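Local coordinates for Lin1840 protein (Listeria innocua serovar 6a, PDB 4ZOC) that probably hydrolyses terminal, non-reducing beta-D-glucosyl residues of beta-1,2-linked glucans as a family 3 glycoside hydrolase, releasing beta-D-glucose, at residues 352-355 and 356-359; 441-444 and 445-448; 480-484 and 485-489. The protein carries 2 engineered substitutions. All coordinates share one frame; numbering follows the deposited sequence.

Interaction 1. Residues 352-355 and 356-359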
ATOM      1  N   ASN A 352     -15.100  19.025  46.879  1.00 16.26           N
ATOM      2  CA  ASN A 352     -15.109  20.077  45.912  1.00 16.13           C
ATOM      3  C   ASN A 352     -15.793  19.555  44.654  1.00 16.28           C
ATOM      4  O   ASN A 352     -15.142  19.005  43.749  1.00 18.06           O
ATOM      5  CB  ASN A 352     -13.714  20.581  45.588  1.00 21.07           C
ATOM      6  CG  ASN A 352     -13.735  21.749  44.625  1.00 23.87           C
ATOM      7  OD1 ASN A 352     -14.711  22.468  44.542  1.00 24.76           O
ATOM      8  ND2 ASN A 352     -12.683  21.919  43.878  1.00 27.37           N
ATOM      9  N   ASP A 353     -17.108  19.726  44.601  1.00 17.69           N
ATOM     10  CA  ASP A 353     -17.870  19.373  43.386  1.00 15.54           C
ATOM     11  C   ASP A 353     -17.569  20.394  42.296  1.00 14.31           C
ATOM     12  O   ASP A 353     -17.702  21.575  42.513  1.00 19.54           O
ATOM     13  CB  ASP A 353     -19.374  19.235  43.697  1.00 17.88           C
ATOM     14  CG  ASP A 353     -20.202  18.901  42.466  1.00 20.57           C
ATOM     15  OD1 ASP A 353     -20.043  19.516  41.393  1.00 23.79           O
ATOM     16  OD2 ASP A 353     -21.060  18.053  42.579  1.00 21.25           O
ATOM     17  N   ARG A 354     -17.046  19.925  41.170  1.00 17.22           N
ATOM     18  CA  ARG A 354     -16.632  20.770  40.046  1.00 14.88           C
ATOM     19  C   ARG A 354     -17.541  20.620  38.836  1.00 16.32           C
ATOM     20  O   ARG A 354     -17.099  20.903  37.706  1.00 15.12           O
ATOM     21  CB  ARG A 354     -15.172  20.437  39.636  1.00 15.46           C
ATOM     22  CG  ARG A 354     -14.071  20.612  40.733  1.00 16.55           C
ATOM     23  CD  ARG A 354     -12.593  20.486  40.237  1.00 17.27           C
ATOM     24  NE  ARG A 354     -12.421  21.175  38.967  1.00 15.20           N
ATOM     25  CZ  ARG A 354     -11.801  20.648  37.931  1.00 12.83           C
ATOM     26  NH1 ARG A 354     -11.125  19.516  38.071  1.00 12.06           N
ATOM     27  NH2 ARG A 354     -11.819  21.264  36.795  1.00 10.92           N
ATOM     28  N   THR A 355     -18.802  20.282  39.054  1.00 14.44           N
ATOM     29  CA  THR A 355     -19.832  20.355  38.000  1.00 19.19           C
ATOM     30  C   THR A 355     -19.825  21.744  37.323  1.00 17.27           C
ATOM     31  O   THR A 355     -20.117  21.849  36.099  1.00 17.96           O
ATOM     32  CB  THR A 355     -21.291  20.062  38.557  1.00 20.36           C
ATOM     33  OG1 THR A 355     -21.348  18.789  39.218  1.00 18.33           O
ATOM     34  CG2 THR A 355     -22.397  20.052  37.461  1.00 24.43           C
ATOM     35  N   LYS A 356     -19.526  22.804  38.092  1.00 14.40           N
ATOM     36  CA  LYS A 356     -19.586  24.194  37.553  1.00 16.74           C
ATOM     37  C   LYS A 356     -18.553  24.371  36.413  1.00 14.38           C
ATOM     38  O   LYS A 356     -18.686  25.281  35.630  1.00 13.33           O
ATOM     39  CB  LYS A 356     -19.406  25.210  38.670  1.00 18.84           C
ATOM     40  CG  LYS A 356     -17.995  25.271  39.231  1.00 23.49           C
ATOM     41  CD  LYS A 356     -17.945  26.216  40.425  1.00 35.28           C
ATOM     42  CE  LYS A 356     -18.503  25.603  41.720  1.00 31.35           C
ATOM     43  NZ  LYS A 356     -18.818  26.710  42.664  1.00 35.79           N
ATOM     44  N   ASP A 357     -17.546  23.494  36.358  1.00 11.90           N
ATOM     45  CA  ASP A 357     -16.489  23.564  35.367  1.00 12.50           C
ATOM     46  C   ASP A 357     -16.818  22.851  33.997  1.00 13.12           C
ATOM     47  O   ASP A 357     -16.004  22.881  33.090  1.00 16.19           O
ATOM     48  CB  ASP A 357     -15.165  22.993  35.908  1.00 11.73           C
ATOM     49  CG  ASP A 357     -14.490  23.863  37.004  1.00 16.09           C
ATOM     50  OD1 ASP A 357     -14.887  25.021  37.184  1.00 19.29           O
ATOM     51  OD2 ASP A 357     -13.527  23.366  37.673  1.00 13.05           O
ATOM     52  N   ILE A 358     -17.974  22.215  33.894  1.00 12.39           N
ATOM     53  CA  ILE A 358     -18.371  21.349  32.786  1.00 15.80           C
ATOM     54  C   ILE A 358     -19.361  22.073  31.909  1.00 13.78           C
ATOM     55  O   ILE A 358     -20.405  22.623  32.381  1.00 13.88           O
ATOM     56  CB  ILE A 358     -18.885  20.007  33.276  1.00 16.80           C
ATOM     57  CG1 ILE A 358     -17.706  19.286  33.984  1.00 19.38           C
ATOM     58  CG2 ILE A 358     -19.339  19.116  32.121  1.00 18.90           C
ATOM     59  CD1 ILE A 358     -18.055  18.042  34.753  1.00 18.09           C
ATOM     60  N   LEU A 359     -19.018  22.113  30.652  1.00 12.18           N
ATOM     61  CA  LEU A 359     -19.869  22.652  29.590  1.00 11.86           C
ATOM     62  C   LEU A 359     -20.190  24.132  29.900  1.00 11.82           C
ATOM     63  O   LEU A 359     -21.314  24.515  29.844  1.00 14.89           O
ATOM     64  CB  LEU A 359     -21.103  21.752  29.379  1.00 13.95           C
ATOM     65  CG  LEU A 359     -21.970  21.968  28.144  1.00 15.77           C
ATOM     66  CD1 LEU A 359     -21.169  21.654  26.905  1.00 19.05           C
ATOM     67  CD2 LEU A 359     -23.211  21.084  28.177  1.00 16.22           C
TER
HETATM   68  O   HOH W   1     -19.556  22.857  40.935  1.00 17.78           O
HETATM   69  O   HOH W   2     -22.201  21.666  34.387  1.00 32.67           O
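Arg354 and Asp357 clasp each other across a short 3-10 turn, in the loop that leads from helix 322-338 to helix 361-374. The guanidinium comes side-on: NE and NH2 of Arg354 both donate to the single atom OD2 of Asp357, each at 2.8 Å. OD2 lies in the guanidinium plane and receives the pair on its anti side, about 20° out of the carboxylate plane, while the two flat groups are turned 57° apart. A bend at chi3 (42°) folds the arginine back over the turn and brings NE round to the carboxylate. The remaining guanidinium nitrogen, NH1, bonds to Thr127 OG1, which ties the loop to helix 112-128.

The backbone sets the spacing of this pair. Asp357 N donates to Arg354 O at 3.0 Å, and Ile358 N to Thr355 O at 3.1 Å, the i to i+3 pattern of a 3-10 turn. Water 2 closes the far end, donating to both Thr355 O and Ile358 O.

Ahead of the turn, Asp353 forms an Asx turn, its short carboxylate suited to bending back onto the chain that follows. Water 1 spans the same bend, donating to Asp353 O and accepting from Lys356 N. OD1 of Asp353 takes two donors: Thr355 N at 2.8 Å, and on its syn lone pair the hydroxyl OG1 of Thr355 at 2.6 Å.

Interaction 2. Residues 441-444 and 445-448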
ATOM      1  N   GLU A 441     -30.718   7.287   1.228  1.00 11.33           N
ATOM      2  CA  GLU A 441     -31.864   7.137   0.329  1.00 10.35           C
ATOM      3  C   GLU A 441     -32.112   8.503  -0.341  1.00  9.40           C
ATOM      4  O   GLU A 441     -31.768   9.568   0.209  1.00 11.34           O
ATOM      5  CB  GLU A 441     -33.131   6.675   1.131  1.00 11.36           C
ATOM      6  CG  GLU A 441     -33.065   5.373   1.930  1.00 12.05           C
ATOM      7  CD  GLU A 441     -32.981   4.162   1.067  1.00 12.21           C
ATOM      8  OE1 GLU A 441     -32.887   4.364  -0.207  1.00 15.34           O
ATOM      9  OE2 GLU A 441     -32.897   3.037   1.631  1.00 10.46           O
ATOM     10  N   LEU A 442     -32.719   8.471  -1.520  1.00  9.65           N
ATOM     11  CA  LEU A 442     -33.291   9.646  -2.156  1.00 10.88           C
ATOM     12  C   LEU A 442     -34.587   9.210  -2.830  1.00 10.40           C
ATOM     13  O   LEU A 442     -34.563   8.593  -3.933  1.00 11.57           O
ATOM     14  CB  LEU A 442     -32.315  10.269  -3.201  1.00 10.47           C
ATOM     15  CG  LEU A 442     -32.854  11.493  -3.907  1.00 12.40           C
ATOM     16  CD1 LEU A 442     -33.154  12.601  -2.894  1.00 12.34           C
ATOM     17  CD2 LEU A 442     -31.904  12.001  -4.955  1.00 16.98           C
ATOM     18  N   SER A 443     -35.727   9.524  -2.202  1.00 11.42           N
ATOM     19  CA  SER A 443     -37.025   9.103  -2.692  1.00 11.15           C
ATOM     20  C   SER A 443     -37.606  10.130  -3.623  1.00 11.57           C
ATOM     21  O   SER A 443     -37.165  11.317  -3.638  1.00  9.61           O
ATOM     22  CB  SER A 443     -38.001   8.896  -1.517  1.00 10.74           C
ATOM     23  OG  SER A 443     -38.293  10.134  -0.889  1.00 11.65           O
ATOM     24  N   GLU A 444     -38.655   9.697  -4.349  1.00 10.56           N
ATOM     25  CA  GLU A 444     -39.471  10.659  -5.139  1.00 12.48           C
ATOM     26  C   GLU A 444     -40.111  11.750  -4.287  1.00 11.58           C
ATOM     27  O   GLU A 444     -40.120  12.919  -4.661  1.00 13.09           O
ATOM     28  CB  GLU A 444     -40.499   9.938  -6.010  1.00 14.81           C
ATOM     29  CG  GLU A 444     -39.849   8.939  -6.973  1.00 19.19           C
ATOM     30  CD  GLU A 444     -38.854   9.646  -7.888  1.00 24.19           C
ATOM     31  OE1 GLU A 444     -39.257  10.636  -8.497  1.00 22.65           O
ATOM     32  OE2 GLU A 444     -37.655   9.283  -7.927  1.00 27.01           O
ATOM     33  N   GLU A 445     -40.568  11.360  -3.116  1.00 11.54           N
ATOM     34  CA  GLU A 445     -41.179  12.283  -2.224  1.00 12.34           C
ATOM     35  C   GLU A 445     -40.144  13.348  -1.792  1.00 11.13           C
ATOM     36  O   GLU A 445     -40.471  14.529  -1.683  1.00 13.45           O
ATOM     37  CB  GLU A 445     -41.768  11.481  -1.040  1.00 15.80           C
ATOM     38  CG  GLU A 445     -42.506  12.391  -0.052  1.00 23.70           C
ATOM     39  CD  GLU A 445     -43.119  11.639   1.129  1.00 29.68           C
ATOM     40  OE1 GLU A 445     -43.031  10.401   1.235  1.00 24.07           O
ATOM     41  OE2 GLU A 445     -43.675  12.313   2.011  1.00 30.90           O
ATOM     42  N   ASP A 446     -38.900  12.916  -1.503  1.00  9.52           N
ATOM     43  CA  ASP A 446     -37.827  13.844  -1.069  1.00  9.84           C
ATOM     44  C   ASP A 446     -37.599  14.855  -2.189  1.00 11.24           C
ATOM     45  O   ASP A 446     -37.409  16.033  -1.955  1.00 13.63           O
ATOM     46  CB  ASP A 446     -36.516  13.060  -0.933  1.00 10.39           C
ATOM     47  CG  ASP A 446     -36.421  12.199   0.301  1.00 11.95           C
ATOM     48  OD1 ASP A 446     -37.103  12.429   1.317  1.00 11.88           O
ATOM     49  OD2 ASP A 446     -35.581  11.239   0.225  1.00 12.43           O
ATOM     50  N   LYS A 447     -37.572  14.375  -3.433  1.00 11.22           N
ATOM     51  CA  LYS A 447     -37.280  15.230  -4.564  1.00 13.28           C
ATOM     52  C   LYS A 447     -38.369  16.285  -4.750  1.00 12.14           C
ATOM     53  O   LYS A 447     -38.063  17.423  -4.985  1.00 10.65           O
ATOM     54  CB  LYS A 447     -37.112  14.426  -5.870  1.00 16.11           C
ATOM     55  CG  LYS A 447     -35.831  13.577  -5.993  1.00 16.19           C
ATOM     56  CD  LYS A 447     -35.935  12.814  -7.283  1.00 20.11           C
ATOM     57  CE  LYS A 447     -34.701  12.011  -7.454  1.00 23.98           C
ATOM     58  NZ  LYS A 447     -34.834  11.197  -8.686  1.00 28.12           N
ATOM     59  N   VAL A 448     -39.623  15.891  -4.582  1.00 12.16           N
ATOM     60  CA  VAL A 448     -40.719  16.832  -4.644  1.00 13.38           C
ATOM     61  C   VAL A 448     -40.559  17.881  -3.563  1.00 12.97           C
ATOM     62  O   VAL A 448     -40.661  19.069  -3.843  1.00 14.65           O
ATOM     63  CB  VAL A 448     -42.083  16.100  -4.570  1.00 14.50           C
ATOM     64  CG1 VAL A 448     -43.206  17.079  -4.263  1.00 17.95           C
ATOM     65  CG2 VAL A 448     -42.337  15.373  -5.889  1.00 16.14           C
TER
HETATM   66  O   HOH W   3     -33.924  10.301   1.885  1.00 14.98           O
HETATM   67  O   HOH W   4     -38.948   9.514   1.488  1.00 23.53           O
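Ser443 and Asp446 exchange hydrogen bonds in a capping box, which starts helix 444-456 in the C-terminal domain of this family 3 enzyme. Ser443 is the N-cap. With chi1 at 67° its OG sits between the backbone N and the carbonyl carbon, turned back to accept from Asp446 N at 2.9 Å. In return Ser443 N donates to Asp446 OD2 at 3.0 Å; the bond is almost perfectly straight (177°) but reaches the oxygen from above the carboxylate plane, 42° out of it. Serine suits the cap because its hydroxyl is one carbon from the backbone, and aspartate suits the third helical position because it is just long enough to reach back to the N-cap amide. Water 4 lies by the cap, 2.5 Å from Ser443 OG.

Main-chain bonds carry the helix onward, from Lys447 N to Ser443 O and from Val448 N to Glu444 O, the latter at 3.0 Å.

Apolar contact is made by Leu442, whose side chain crosses that of Lys447 at about a right angle. Its CD2 meets Lys447 CE at 3.8 Å, and its CD1 rests on Asp446 CB at 3.9 Å. The leucine also packs on Gln488 and Leu489 of helix 484-494, so it links the cap to the neighbouring helix.

The charged pair is looser. Glu444 and Lys447 run side by side, and the extended lysine brings NZ only to 3.5 Å from Glu444 OE2, a weak salt bridge at the surface. N-cap and first-turn amides lack acceptors within the helix; the box supplies them for Ser443 N and Asp446 N. The carboxylates of Glu444, Glu445 and Asp446, gathered at the helix's positive end, would probably be favoured by its dipole.

Interaction 3. Residues 480-484 and 485-489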
ATOM      1  N   ILE A 480     -13.960   5.205  -0.643  1.00  6.99           N
ATOM      2  CA  ILE A 480     -14.090   6.413   0.167  1.00  6.53           C
ATOM      3  C   ILE A 480     -15.059   7.428  -0.484  1.00  7.06           C
ATOM      4  O   ILE A 480     -14.665   8.559  -0.896  1.00  5.55           O
ATOM      5  CB  ILE A 480     -12.707   7.062   0.458  1.00  5.76           C
ATOM      6  CG1 ILE A 480     -11.917   7.295  -0.815  1.00  5.91           C
ATOM      7  CG2 ILE A 480     -11.929   6.154   1.395  1.00  7.82           C
ATOM      8  CD1 ILE A 480     -11.063   8.536  -0.719  1.00  5.94           C
ATOM      9  N   ARG A 481     -16.312   7.007  -0.505  1.00  7.64           N
ATOM     10  CA  ARG A 481     -17.424   7.747  -1.063  1.00  7.22           C
ATOM     11  C   ARG A 481     -18.549   7.829  -0.044  1.00  8.02           C
ATOM     12  O   ARG A 481     -18.671   6.977   0.810  1.00  9.17           O
ATOM     13  CB  ARG A 481     -17.899   7.085  -2.362  1.00  6.84           C
ATOM     14  CG  ARG A 481     -17.002   7.306  -3.541  1.00  6.94           C
ATOM     15  CD  ARG A 481     -17.569   6.604  -4.737  1.00  8.98           C
ATOM     16  NE  ARG A 481     -18.786   7.205  -5.269  1.00  8.90           N
ATOM     17  CZ  ARG A 481     -18.797   8.205  -6.142  1.00 11.07           C
ATOM     18  NH1 ARG A 481     -17.686   8.814  -6.475  1.00 13.72           N
ATOM     19  NH2 ARG A 481     -19.955   8.678  -6.599  1.00 12.55           N
ATOM     20  N   LEU A 482     -19.333   8.909  -0.124  1.00  6.93           N
ATOM     21  CA  LEU A 482     -20.581   8.975   0.564  1.00  7.45           C
ATOM     22  C   LEU A 482     -21.520   7.995  -0.075  1.00  7.41           C
ATOM     23  O   LEU A 482     -21.223   7.456  -1.173  1.00  7.10           O
ATOM     24  CB  LEU A 482     -21.179  10.396   0.387  1.00  8.15           C
ATOM     25  CG  LEU A 482     -20.517  11.625   0.977  1.00  6.92           C
ATOM     26  CD1 LEU A 482     -21.192  12.850   0.516  1.00  6.61           C
ATOM     27  CD2 LEU A 482     -20.594  11.555   2.460  1.00  8.31           C
ATOM     28  N   PRO A 483     -22.599   7.665   0.594  1.00  6.97           N
ATOM     29  CA  PRO A 483     -23.664   6.880  -0.064  1.00  6.71           C
ATOM     30  C   PRO A 483     -24.048   7.461  -1.382  1.00  5.94           C
ATOM     31  O   PRO A 483     -24.107   8.725  -1.537  1.00  6.12           O
ATOM     32  CB  PRO A 483     -24.788   6.876   0.948  1.00  7.63           C
ATOM     33  CG  PRO A 483     -24.155   7.151   2.280  1.00  8.31           C
ATOM     34  CD  PRO A 483     -22.922   7.980   2.003  1.00  8.91           C
ATOM     35  N   GLU A 484     -24.260   6.622  -2.395  1.00  7.81           N
ATOM     36  CA  GLU A 484     -24.517   7.183  -3.722  1.00  8.24           C
ATOM     37  C   GLU A 484     -25.764   8.100  -3.772  1.00  8.23           C
ATOM     38  O   GLU A 484     -25.804   9.037  -4.565  1.00  7.75           O
ATOM     39  CB  GLU A 484     -24.593   6.058  -4.734  1.00 10.76           C
ATOM     40  CG  GLU A 484     -24.739   6.530  -6.137  1.00 13.15           C
ATOM     41  CD  GLU A 484     -23.540   7.310  -6.692  1.00 17.72           C
ATOM     42  OE1 GLU A 484     -22.395   7.192  -6.074  1.00 10.11           O
ATOM     43  OE2 GLU A 484     -23.795   7.942  -7.812  1.00 16.53           O
ATOM     44  N   ALA A 485     -26.755   7.865  -2.894  1.00  8.27           N
ATOM     45  CA  ALA A 485     -27.911   8.741  -2.769  1.00  7.81           C
ATOM     46  C   ALA A 485     -27.552  10.191  -2.517  1.00  7.98           C
ATOM     47  O   ALA A 485     -28.271  11.088  -2.952  1.00  7.52           O
ATOM     48  CB  ALA A 485     -28.830   8.239  -1.684  1.00  9.71           C
ATOM     49  N   GLN A 486     -26.439  10.451  -1.812  1.00  6.45           N
ATOM     50  CA  GLN A 486     -26.018  11.810  -1.593  1.00  7.68           C
ATOM     51  C   GLN A 486     -25.408  12.468  -2.834  1.00  7.30           C
ATOM     52  O   GLN A 486     -25.657  13.620  -3.078  1.00  7.91           O
ATOM     53  CB  GLN A 486     -25.054  11.907  -0.404  1.00  6.68           C
ATOM     54  CG  GLN A 486     -25.739  11.422   0.888  1.00  7.17           C
ATOM     55  CD  GLN A 486     -24.966  11.803   2.131  1.00  7.34           C
ATOM     56  OE1 GLN A 486     -24.324  12.850   2.180  1.00  6.21           O
ATOM     57  NE2 GLN A 486     -25.017  10.944   3.151  1.00  8.20           N
ATOM     58  N   TYR A 487     -24.636  11.743  -3.619  1.00  7.49           N
ATOM     59  CA  TYR A 487     -24.190  12.264  -4.898  1.00  7.16           C
ATOM     60  C   TYR A 487     -25.387  12.458  -5.822  1.00  7.28           C
ATOM     61  O   TYR A 487     -25.448  13.492  -6.517  1.00  8.64           O
ATOM     62  CB  TYR A 487     -23.150  11.368  -5.590  1.00  7.97           C
ATOM     63  CG  TYR A 487     -21.871  11.179  -4.799  1.00  7.98           C
ATOM     64  CD1 TYR A 487     -20.862  12.072  -4.914  1.00  9.63           C
ATOM     65  CD2 TYR A 487     -21.678  10.068  -3.973  1.00  7.47           C
ATOM     66  CE1 TYR A 487     -19.674  11.930  -4.198  1.00  8.04           C
ATOM     67  CE2 TYR A 487     -20.524   9.941  -3.215  1.00  7.36           C
ATOM     68  CZ  TYR A 487     -19.517  10.839  -3.362  1.00  8.12           C
ATOM     69  OH  TYR A 487     -18.338  10.623  -2.643  1.00  6.72           O
ATOM     70  N   GLN A 488     -26.360  11.560  -5.776  1.00  8.34           N
ATOM     71  CA  GLN A 488     -27.579  11.762  -6.583  1.00  9.48           C
ATOM     72  C   GLN A 488     -28.323  13.026  -6.158  1.00  8.90           C
ATOM     73  O   GLN A 488     -28.889  13.722  -6.984  1.00 10.78           O
ATOM     74  CB  GLN A 488     -28.526  10.533  -6.540  1.00 11.12           C
ATOM     75  CG  GLN A 488     -27.936   9.245  -7.112  1.00 17.52           C
ATOM     76  CD  GLN A 488     -28.693   8.022  -6.602  1.00 29.65           C
ATOM     77  OE1 GLN A 488     -29.723   8.121  -5.876  1.00 33.16           O
ATOM     78  NE2 GLN A 488     -28.229   6.861  -6.990  1.00 43.68           N
ATOM     79  N   LEU A 489     -28.421  13.259  -4.869  1.00  8.72           N
ATOM     80  CA  LEU A 489     -29.035  14.495  -4.364  1.00  8.07           C
ATOM     81  C   LEU A 489     -28.331  15.732  -4.832  1.00  7.53           C
ATOM     82  O   LEU A 489     -28.979  16.685  -5.259  1.00  8.66           O
ATOM     83  CB  LEU A 489     -29.154  14.437  -2.791  1.00  8.01           C
ATOM     84  CG  LEU A 489     -29.715  15.644  -2.100  1.00  7.65           C
ATOM     85  CD1 LEU A 489     -31.104  16.027  -2.605  1.00  8.91           C
ATOM     86  CD2 LEU A 489     -29.775  15.390  -0.560  1.00  6.00           C
TER
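A chi1 of -61° sets the ring of Tyr487 back along the chain, and a bend at chi3 (70°) in Arg481 lays its guanidinium on that ring: a cation-pi stack at the start of helix 484-494. The planes are 19° apart and the group centres 3.9 Å, with NH2 over the middle of the ring. Tyrosine offers a broad face for the planar cation and a hydroxyl beyond it. That OH accepts from Leu482 N at 3.2 Å and is also bonded to Glu511 O, while Leu482 CB packs against CE2 of the ring at 3.7 Å.

The guanidinium is held in place by carboxylates. NH2 donates to Glu484 OE1 at 2.9 Å, nearly in its own plane, and NH1 forms salt bridges with Glu511 and Glu514.

Pro483 is the N-cap; its ring restricts phi just before the helix, and its carbonyl O accepts from Gln486 N. The extended Gln486 runs alongside this proline, and its amide joins the helix to Gly465 N, ending strand 459-465, and to Tyr439 O, in the loop after strand 432-436. Leu482 crosses Gln486 at about a right angle, its CD1 3.5 Å from Gln486 OE1.

How the interactions relate
All three interactions are local, but their settings differ. Interactions 2 and 3 begin helices 444-456 and 484-494 of the same C-terminal domain, and they touch: Glu441 C lies 3.6 Å from Ala485 CB and Leu442 CD2 lies 3.7 Å from Leu489 N. Interaction 1 is remote from both, with nearest atoms about 26 Å from interaction 3, and it shapes a connecting loop beside helix 112-128. It and interaction 2 are surface contacts, where side-chain oxygens bond to backbone N-H groups and waters bridge polar atoms. The partly buried interaction 3 adds an aromatic stack to its salt bridges. Both arginines meet a carboxylate at the guanidinium edge, but Arg481 also lays a face on a ring.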